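Local coordinates for N-acylethanolamine-hydrolyzing acid amidase alpha-subunit (Caenorhabditis elegans, PDB 6DY3), which pairs with the beta-subunit, from which it is separated by autocatalytic cleavage, to form a lysosomal amidase that hydrolyses N-acylethanolamines to ethanolamine and free fatty acids, at the interface of chains A and B. Residues are numbered along the deposited sequence; one frame, centred on the assembly and turned at random. Chains: chain A, N-acylethanolamine-hydrolyzing acid amidase alpha-subunit; chain B, N-acylethanolamine-hydrolyzing acid amidase beta-subunit.

The interface of chains A and B. Residues chain A 52, 55, 59, 110; chain B 76, 80-81, 84.
A:Leu55 and B:Ile80 meet tip to tip, methyl CD1 of the leucine 3.3 Å from methyl CD1 of the isoleucine, in an apolar seam of the alpha-beta heterodimer. The patch is built from side chains of helix 76-89 of the beta-subunit and, from the alpha-subunit, the loop and 3-10 helix around 52-55, the first half of helix 56-63 and the last modelled residue. The same A:Leu55 CD1 also sits over one face of the B:Phe84 ring, offset toward its rim and 3.9 Å from the centroid, a CH-pi contact. CE1 of B:Phe84 also touches CG2 of A:Val59 at 3.6 Å, the two side chains crossing at about a right angle. An alanine in place of B:Phe84 would probably open a gap beneath the A:Leu55 methyl and leave A:Val59 CG2 without its aromatic neighbour. B:Ile80 extends outward with CG1 anti to the backbone N (chi1 178°) and the chain nearly extended beyond it (chi2 158°), putting CD1 between A:Leu55 and the poorly ordered A:Phe110. Behind the tips, A:Pro52 lies with CB over the centre of one A:Phe110 face, 3.6 Å above its plane, while its CG runs alongside B:Ile80. No polar atom reaches a partner across this patch, so the contact here is van der Waals packing. At the far end, CE2 of B:Tyr76, also poorly ordered, approaches the A:Phe110 ring edge-on and in its plane, 3.9 Å from CE2 of A:Phe110.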
loop_
_atom_site.group_PDB
_atom_site.type_symbol
_atom_site.label_atom_id
_atom_site.label_comp_id
_atom_site.label_asym_id
_atom_site.label_seq_id
_atom_site.Cartn_x
_atom_site.Cartn_y
_atom_site.Cartn_z
ATOM N N PRO A 52 -12.452 3.854 16.611
ATOM C CA PRO A 52 -12.800 4.110 18.017
ATOM C C PRO A 52 -14.178 4.742 18.136
ATOM O O PRO A 52 -14.494 5.713 17.447
ATOM C CB PRO A 52 -11.698 5.064 18.489
ATOM C CG PRO A 52 -10.558 4.809 17.575
ATOM C CD PRO A 52 -11.161 4.463 16.248
ATOM N N LEU A 55 -14.910 8.544 18.278
ATOM C CA LEU A 55 -14.651 9.304 17.062
ATOM C C LEU A 55 -15.539 8.900 15.896
ATOM O O LEU A 55 -15.465 9.525 14.836
ATOM C CB LEU A 55 -13.178 9.175 16.653
ATOM C CG LEU A 55 -12.174 9.962 17.502
ATOM C CD1 LEU A 55 -10.777 9.718 17.007
ATOM C CD2 LEU A 55 -12.467 11.453 17.482
ATOM N N VAL A 59 -16.288 10.955 12.305
ATOM C CA VAL A 59 -15.880 10.423 11.008
ATOM C C VAL A 59 -17.038 10.493 10.024
ATOM O O VAL A 59 -16.880 10.931 8.878
ATOM C CB VAL A 59 -15.349 8.984 11.159
ATOM C CG1 VAL A 59 -15.154 8.322 9.800
ATOM C CG2 VAL A 59 -14.034 8.989 11.924
ATOM N N PHE A 110 -8.874 1.987 23.852
ATOM C CA PHE A 110 -10.107 2.658 24.255
ATOM C C PHE A 110 -10.956 1.758 25.150
ATOM O O PHE A 110 -11.217 2.081 26.309
ATOM C CB PHE A 110 -10.909 3.079 23.024
ATOM C CG PHE A 110 -10.248 4.152 22.211
ATOM C CD1 PHE A 110 -10.653 5.473 22.326
ATOM C CD2 PHE A 110 -9.216 3.843 21.336
ATOM C CE1 PHE A 110 -10.048 6.462 21.581
ATOM C CE2 PHE A 110 -8.604 4.833 20.590
ATOM C CZ PHE A 110 -9.021 6.141 20.715
ATOM N N TYR B 76 -0.733 6.894 21.288
ATOM C CA TYR B 76 -1.870 6.906 20.374
ATOM C C TYR B 76 -3.010 7.745 20.935
ATOM O O TYR B 76 -3.723 8.419 20.183
ATOM C CB TYR B 76 -2.324 5.471 20.114
ATOM C CG TYR B 76 -3.330 5.317 19.000
ATOM C CD1 TYR B 76 -3.049 5.767 17.715
ATOM C CD2 TYR B 76 -4.551 4.692 19.226
ATOM C CE1 TYR B 76 -3.965 5.622 16.688
ATOM C CE2 TYR B 76 -5.474 4.537 18.205
ATOM C CZ TYR B 76 -5.175 5.005 16.934
ATOM O OH TYR B 76 -6.080 4.856 15.905
ATOM N N ILE B 80 -4.250 11.024 18.671
ATOM C CA ILE B 80 -5.260 10.470 17.770
ATOM C C ILE B 80 -5.881 11.569 16.917
ATOM O O ILE B 80 -6.114 11.387 15.720
ATOM C CB ILE B 80 -6.335 9.703 18.569
ATOM C CG1 ILE B 80 -7.385 9.194 17.595
ATOM C CG2 ILE B 80 -6.994 10.594 19.643
ATOM C CD1 ILE B 80 -8.173 8.034 18.110
ATOM N N LEU B 81 -6.145 12.734 17.523
ATOM C CA LEU B 81 -6.735 13.849 16.791
ATOM C C LEU B 81 -5.813 14.313 15.678
ATOM O O LEU B 81 -6.268 14.592 14.560
ATOM C CB LEU B 81 -7.026 15.012 17.733
ATOM C CG LEU B 81 -8.192 14.825 18.698
ATOM C CD1 LEU B 81 -8.431 16.138 19.402
ATOM C CD2 LEU B 81 -9.454 14.343 18.012
ATOM N N PHE B 84 -5.882 11.647 12.828
ATOM C CA PHE B 84 -7.060 11.815 11.983
ATOM C C PHE B 84 -6.977 13.094 11.165
ATOM O O PHE B 84 -7.438 13.135 10.019
ATOM C CB PHE B 84 -8.321 11.820 12.845
ATOM C CG PHE B 84 -8.852 10.450 13.158
ATOM C CD1 PHE B 84 -10.207 10.172 13.031
ATOM C CD2 PHE B 84 -8.001 9.440 13.580
ATOM C CE1 PHE B 84 -10.704 8.912 13.320
ATOM C CE2 PHE B 84 -8.491 8.172 13.869
ATOM C CZ PHE B 84 -9.845 7.908 13.739
#